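Local coordinates for periplasmic binding protein (Veillonella parvula, PDB 4LJS) that probably binds a small solute or metal chelate outside the cytoplasmic membrane and passes it to a transporter, at residues I248-S253 with V262-V267; Y266-S271 with K282-L287. All blocks are in the same frame, centred on the assembly; numbering follows the deposited sequence.

Interaction 1. Residues I248-S253 with V262-V267; sequences IFLIVS and VIMNYV
L250 points from the strand toward the helix and meets V267, M264 and I263. This is the first half of a beta-alpha-beta crossover: strand 247-252 leads into helix 260-268, which lies over the sheet. The helix runs back at 147° to the strand, with the short axes 10.5 Å apart. L250 carries about three quarters of the strand's share. Its CG lies anti to the carbonyl carbon (chi1 -66°), which brings CD1 and CD2 up against V267. L250 and V267 meet tip to tip. CG2 of V267 touches both ends of the fork, at 3.8 Å from L250 CD1 and 3.9 Å from L250 CD2. I263, one helical turn before V267, adds a looser contact from its CG2, 4.4 Å from L250 CD1. Both I263 and V267 also touch V202 of strand 196-203, so this flank of the helix spans two neighbouring strands. On the strand's other side, F249 stacks on F199 and packs against helix 299-310. The chain of selenomethionine M264 bends at chi2 and chi3, which brings its end nearer the strand, aslant to L250. Its SE stops 3.9 Å from L250 CD1.

Interaction 2. Residues Y266-S271 with K282-L287; sequences YVLTQS and KRVHFL
L268 and V284 pass alongside each other, their side chains running in opposite directions, while V267 meets V284 from the same turn of helix. The contact belongs to the second half of a beta-alpha-beta crossover. Helix 260-268 ends here, and the chain returns through helix 277-280 to strand 284-288, the parallel neighbour of strand 247-252. The CA atoms of L268 and V284 are 8.2 Å apart, and the side chains that meet across the gap are aliphatic. The CB of L268 does not point at the strand, but the end of its side chain comes nearer, with chi1 at -95°, away from a regular staggered position. CD1 of L268 is the branch that touches. It sits against the fork of V284, 4.0 Å from V284 CB and 4.1 Å from both V284 CG1 and V284 CG2. V267 is different, because its CB does point at the strand. Its CG1 lies anti to the backbone N (chi1 170°) and reaches V284 more loosely. V284 is buried and also touches L250 and M264. Backbone turns shape both segments beside the contact. T269 leaves the helical conformation and centres an inverse gamma turn, in which Q270 N bonds to L268 O at 2.7 Å. T269 OG1 bonds back to N265 O in the last turn of the helix. K282, with positive phi, is the C-prime residue of a Schellman motif that closes helix 277-280 just before the strand. The more distant of the two apolar contacts is V267 CG1 to V284 CG1, at 4.3 Å.

How the interactions relate
Interactions 1 and 2 are successive parts of one crossover. Both use helix 260-268, and they share V267. The helix rests on strand 247-252 in interaction 1 and, at its C-terminal end, on strand 284-288 in interaction 2. The two strands are parallel neighbours, joined by probable backbone bonds from L250 N to H285 O and from L287 N to L250 O. Interaction 1 is the larger, burying 205 Å² against 90 Å², yet it is only partly buried, whereas interaction 2 is a buried contact. Each centres on one buried strand residue, L250 or V284, but its helix partners include partly exposed ones. The chemistry is apolar in both. Interaction 1 adds selenium, whereas interaction 2 is purely aliphatic and borders turns.

Interaction 1. Residues I248-S253 with V262-V267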
loop_
_atom_site.group_PDB
_atom_site.type_symbol
_atom_site.label_atom_id
_atom_site.label_comp_id
_atom_site.label_asym_id
_atom_site.label_seq_id
_atom_site.Cartn_x
_atom_site.Cartn_y
_atom_site.Cartn_z
ATOM N N ILE A 248 0.684 11.275 -17.248
ATOM C CA ILE A 248 0.682 11.783 -15.887
ATOM C C ILE A 248 -0.154 10.892 -14.988
ATOM O O ILE A 248 -1.287 10.545 -15.317
ATOM C CB ILE A 248 0.099 13.197 -15.818
ATOM C CG1 ILE A 248 0.990 14.177 -16.581
ATOM C CG2 ILE A 248 -0.067 13.639 -14.361
ATOM C CD1 ILE A 248 0.423 15.577 -16.658
ATOM N N PHE A 249 0.406 10.519 -13.849
ATOM C CA PHE A 249 -0.379 9.840 -12.831
ATOM C C PHE A 249 -0.726 10.808 -11.711
ATOM O O PHE A 249 0.158 11.397 -11.082
ATOM C CB PHE A 249 0.350 8.601 -12.323
ATOM C CG PHE A 249 0.507 7.541 -13.372
ATOM C CD1 PHE A 249 -0.554 6.702 -13.690
ATOM C CD2 PHE A 249 1.689 7.412 -14.077
ATOM C CE1 PHE A 249 -0.430 5.739 -14.663
ATOM C CE2 PHE A 249 1.825 6.443 -15.051
ATOM C CZ PHE A 249 0.764 5.604 -15.347
ATOM N N LEU A 250 -2.024 10.995 -11.502
ATOM C CA LEU A 250 -2.524 11.840 -10.422
ATOM C C LEU A 250 -2.801 10.997 -9.184
ATOM O O LEU A 250 -3.782 10.249 -9.131
ATOM C CB LEU A 250 -3.804 12.559 -10.849
ATOM C CG LEU A 250 -3.692 13.596 -11.968
ATOM C CD1 LEU A 250 -5.030 14.297 -12.167
ATOM C CD2 LEU A 250 -2.593 14.607 -11.668
ATOM N N ILE A 251 -1.931 11.119 -8.191
ATOM C CA ILE A 251 -2.082 10.377 -6.947
ATOM C C ILE A 251 -3.116 11.039 -6.037
ATOM O O ILE A 251 -3.063 12.244 -5.797
ATOM C CB ILE A 251 -0.725 10.214 -6.240
ATOM C CG1 ILE A 251 0.214 9.390 -7.129
ATOM C CG2 ILE A 251 -0.895 9.554 -4.878
ATOM C CD1 ILE A 251 1.643 9.339 -6.648
ATOM N N VAL A 252 -4.071 10.248 -5.553
ATOM C CA VAL A 252 -5.154 10.782 -4.728
ATOM C C VAL A 252 -5.256 10.045 -3.408
ATOM O O VAL A 252 -5.344 8.814 -3.385
ATOM C CB VAL A 252 -6.521 10.656 -5.421
ATOM C CG1 VAL A 252 -7.574 11.489 -4.668
ATOM C CG2 VAL A 252 -6.423 11.080 -6.871
ATOM N N SER A 253 -5.261 10.799 -2.313
ATOM C CA SER A 253 -5.376 10.215 -0.985
ATOM C C SER A 253 -6.825 9.890 -0.648
ATOM O O SER A 253 -7.747 10.379 -1.301
ATOM C CB SER A 253 -4.816 11.166 0.070
ATOM O OG SER A 253 -5.578 12.354 0.121
ATOM N N VAL A 262 -12.959 17.484 -9.385
ATOM C CA VAL A 262 -12.411 18.830 -9.263
ATOM C C VAL A 262 -10.893 18.827 -9.429
ATOM O O VAL A 262 -10.329 19.732 -10.045
ATOM C CB VAL A 262 -12.795 19.473 -7.914
ATOM C CG1 VAL A 262 -12.176 20.859 -7.778
ATOM C CG2 VAL A 262 -14.307 19.548 -7.779
ATOM N N ILE A 263 -10.234 17.806 -8.888
ATOM C CA ILE A 263 -8.794 17.655 -9.064
ATOM C C ILE A 263 -8.447 17.475 -10.539
ATOM O O ILE A 263 -7.579 18.170 -11.074
ATOM C CB ILE A 263 -8.239 16.440 -8.295
ATOM C CG1 ILE A 263 -8.466 16.591 -6.789
ATOM C CG2 ILE A 263 -6.761 16.268 -8.585
ATOM C CD1 ILE A 263 -7.739 17.763 -6.171
HETATM N N MSE A 264 -9.128 16.532 -11.186
HETATM C CA MSE A 264 -8.853 16.198 -12.578
HETATM C C MSE A 264 -9.091 17.408 -13.462
HETATM O O MSE A 264 -8.277 17.730 -14.328
HETATM C CB MSE A 264 -9.736 15.042 -13.047
HETATM C CG MSE A 264 -9.541 14.686 -14.517
HETATM SE SE MSE A 264 -7.770 13.939 -14.891
HETATM C CE MSE A 264 -8.042 12.132 -14.209
ATOM N N ASN A 265 -10.206 18.084 -13.226
ATOM C CA ASN A 265 -10.555 19.247 -14.022
ATOM C C ASN A 265 -9.554 20.387 -13.856
ATOM O O ASN A 265 -9.259 21.103 -14.813
ATOM C CB ASN A 265 -11.968 19.720 -13.699
ATOM C CG ASN A 265 -12.521 20.635 -14.762
ATOM O OD1 ASN A 265 -12.365 21.853 -14.689
ATOM N ND2 ASN A 265 -13.159 20.051 -15.771
ATOM N N TYR A 266 -9.030 20.547 -12.644
ATOM C CA TYR A 266 -7.997 21.549 -12.389
ATOM C C TYR A 266 -6.735 21.266 -13.208
ATOM O O TYR A 266 -6.112 22.181 -13.746
ATOM C CB TYR A 266 -7.656 21.610 -10.897
ATOM C CG TYR A 266 -6.483 22.514 -10.565
ATOM C CD1 TYR A 266 -5.230 21.985 -10.270
ATOM C CD2 TYR A 266 -6.628 23.895 -10.548
ATOM C CE1 TYR A 266 -4.156 22.810 -9.965
ATOM C CE2 TYR A 266 -5.562 24.725 -10.245
ATOM C CZ TYR A 266 -4.330 24.179 -9.957
ATOM O OH TYR A 266 -3.272 25.007 -9.656
ATOM N N VAL A 267 -6.368 19.993 -13.303
ATOM C CA VAL A 267 -5.169 19.599 -14.032
ATOM C C VAL A 267 -5.363 19.756 -15.541
ATOM O O VAL A 267 -4.535 20.361 -16.226
ATOM C CB VAL A 267 -4.759 18.151 -13.679
ATOM C CG1 VAL A 267 -3.659 17.650 -14.606
ATOM C CG2 VAL A 267 -4.321 18.073 -12.228
#

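Interaction 2. Residues Y266-S271 with K282-L287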
loop_
_atom_site.group_PDB
_atom_site.type_symbol
_atom_site.label_atom_id
_atom_site.label_comp_id
_atom_site.label_asym_id
_atom_site.label_seq_id
_atom_site.Cartn_x
_atom_site.Cartn_y
_atom_site.Cartn_z
ATOM N N TYR A 266 -9.030 20.547 -12.644
ATOM C CA TYR A 266 -7.997 21.549 -12.389
ATOM C C TYR A 266 -6.735 21.266 -13.208
ATOM O O TYR A 266 -6.112 22.181 -13.746
ATOM C CB TYR A 266 -7.656 21.610 -10.897
ATOM C CG TYR A 266 -6.483 22.514 -10.565
ATOM C CD1 TYR A 266 -5.230 21.985 -10.270
ATOM C CD2 TYR A 266 -6.628 23.895 -10.548
ATOM C CE1 TYR A 266 -4.156 22.810 -9.965
ATOM C CE2 TYR A 266 -5.562 24.725 -10.245
ATOM C CZ TYR A 266 -4.330 24.179 -9.957
ATOM O OH TYR A 266 -3.272 25.007 -9.656
ATOM N N VAL A 267 -6.368 19.993 -13.303
ATOM C CA VAL A 267 -5.169 19.599 -14.032
ATOM C C VAL A 267 -5.363 19.756 -15.541
ATOM O O VAL A 267 -4.535 20.361 -16.226
ATOM C CB VAL A 267 -4.759 18.151 -13.679
ATOM C CG1 VAL A 267 -3.659 17.650 -14.606
ATOM C CG2 VAL A 267 -4.321 18.073 -12.228
ATOM N N LEU A 268 -6.471 19.223 -16.046
ATOM C CA LEU A 268 -6.768 19.246 -17.476
ATOM C C LEU A 268 -6.992 20.659 -17.996
ATOM O O LEU A 268 -6.234 21.140 -18.835
ATOM C CB LEU A 268 -7.992 18.380 -17.782
ATOM C CG LEU A 268 -7.749 16.930 -18.212
ATOM C CD1 LEU A 268 -6.648 16.276 -17.394
ATOM C CD2 LEU A 268 -9.043 16.127 -18.130
ATOM N N THR A 269 -8.036 21.315 -17.497
ATOM C CA THR A 269 -8.360 22.674 -17.918
ATOM C C THR A 269 -7.352 23.663 -17.351
ATOM O O THR A 269 -7.641 24.390 -16.400
ATOM C CB THR A 269 -9.776 23.090 -17.478
ATOM O OG1 THR A 269 -9.827 23.192 -16.048
ATOM C CG2 THR A 269 -10.802 22.074 -17.954
ATOM N N GLN A 270 -6.163 23.674 -17.937
ATOM C CA GLN A 270 -5.114 24.582 -17.512
ATOM C C GLN A 270 -4.722 25.463 -18.686
ATOM O O GLN A 270 -5.429 25.514 -19.692
ATOM C CB GLN A 270 -3.903 23.799 -17.004
ATOM C CG GLN A 270 -3.190 24.458 -15.842
ATOM C CD GLN A 270 -4.031 24.491 -14.581
ATOM O OE1 GLN A 270 -4.941 25.310 -14.444
ATOM N NE2 GLN A 270 -3.727 23.596 -13.648
ATOM N N SER A 271 -3.603 26.162 -18.557
ATOM C CA SER A 271 -3.114 27.006 -19.638
ATOM C C SER A 271 -1.712 26.579 -20.036
ATOM O O SER A 271 -1.476 26.177 -21.178
ATOM C CB SER A 271 -3.126 28.477 -19.222
ATOM O OG SER A 271 -4.450 28.928 -19.001
ATOM N N LYS A 282 -4.526 12.906 -23.788
ATOM C CA LYS A 282 -5.468 12.461 -22.769
ATOM C C LYS A 282 -4.934 11.280 -21.969
ATOM O O LYS A 282 -5.648 10.317 -21.706
ATOM C CB LYS A 282 -6.827 12.137 -23.400
ATOM C CG LYS A 282 -7.432 13.323 -24.150
ATOM C CD LYS A 282 -8.575 12.899 -25.060
ATOM C CE LYS A 282 -9.899 12.843 -24.318
ATOM N NZ LYS A 282 -10.376 14.198 -23.919
ATOM N N ARG A 283 -3.668 11.369 -21.582
ATOM C CA ARG A 283 -3.046 10.324 -20.783
ATOM C C ARG A 283 -2.767 10.838 -19.372
ATOM O O ARG A 283 -1.624 10.987 -18.945
ATOM C CB ARG A 283 -1.793 9.791 -21.486
ATOM C CG ARG A 283 -2.106 9.210 -22.871
ATOM C CD ARG A 283 -0.878 8.633 -23.561
ATOM N NE ARG A 283 -0.244 7.576 -22.772
ATOM C CZ ARG A 283 0.948 7.060 -23.049
ATOM N NH1 ARG A 283 1.629 7.501 -24.098
ATOM N NH2 ARG A 283 1.462 6.108 -22.279
ATOM N N VAL A 284 -3.850 11.136 -18.664
ATOM C CA VAL A 284 -3.782 11.598 -17.291
ATOM C C VAL A 284 -4.725 10.710 -16.503
ATOM O O VAL A 284 -5.935 10.711 -16.741
ATOM C CB VAL A 284 -4.220 13.069 -17.175
ATOM C CG1 VAL A 284 -4.157 13.536 -15.724
ATOM C CG2 VAL A 284 -3.360 13.960 -18.083
ATOM N N HIS A 285 -4.174 9.931 -15.580
ATOM C CA HIS A 285 -4.971 8.930 -14.886
ATOM C C HIS A 285 -4.854 9.034 -13.373
ATOM O O HIS A 285 -3.800 9.398 -12.843
ATOM C CB HIS A 285 -4.549 7.529 -15.329
ATOM C CG HIS A 285 -4.303 7.415 -16.800
ATOM N ND1 HIS A 285 -5.318 7.218 -17.712
ATOM C CD2 HIS A 285 -3.155 7.472 -17.520
ATOM C CE1 HIS A 285 -4.806 7.159 -18.928
ATOM N NE2 HIS A 285 -3.497 7.311 -18.839
ATOM N N PHE A 286 -5.945 8.695 -12.691
ATOM C CA PHE A 286 -5.966 8.642 -11.236
ATOM C C PHE A 286 -5.181 7.436 -10.731
ATOM O O PHE A 286 -5.248 6.355 -11.311
ATOM C CB PHE A 286 -7.409 8.553 -10.733
ATOM C CG PHE A 286 -8.142 9.865 -10.750
ATOM C CD1 PHE A 286 -7.592 10.989 -10.151
ATOM C CD2 PHE A 286 -9.383 9.974 -11.366
ATOM C CE1 PHE A 286 -8.272 12.201 -10.152
ATOM C CE2 PHE A 286 -10.068 11.182 -11.374
ATOM C CZ PHE A 286 -9.509 12.300 -10.768
ATOM N N LEU A 287 -4.439 7.631 -9.647
ATOM C CA LEU A 287 -3.700 6.550 -9.010
ATOM C C LEU A 287 -3.898 6.659 -7.497
ATOM O O LEU A 287 -3.406 7.595 -6.865
ATOM C CB LEU A 287 -2.215 6.630 -9.385
ATOM C CG LEU A 287 -1.229 5.593 -8.827
ATOM C CD1 LEU A 287 -1.646 4.168 -9.164
ATOM C CD2 LEU A 287 0.185 5.873 -9.344
#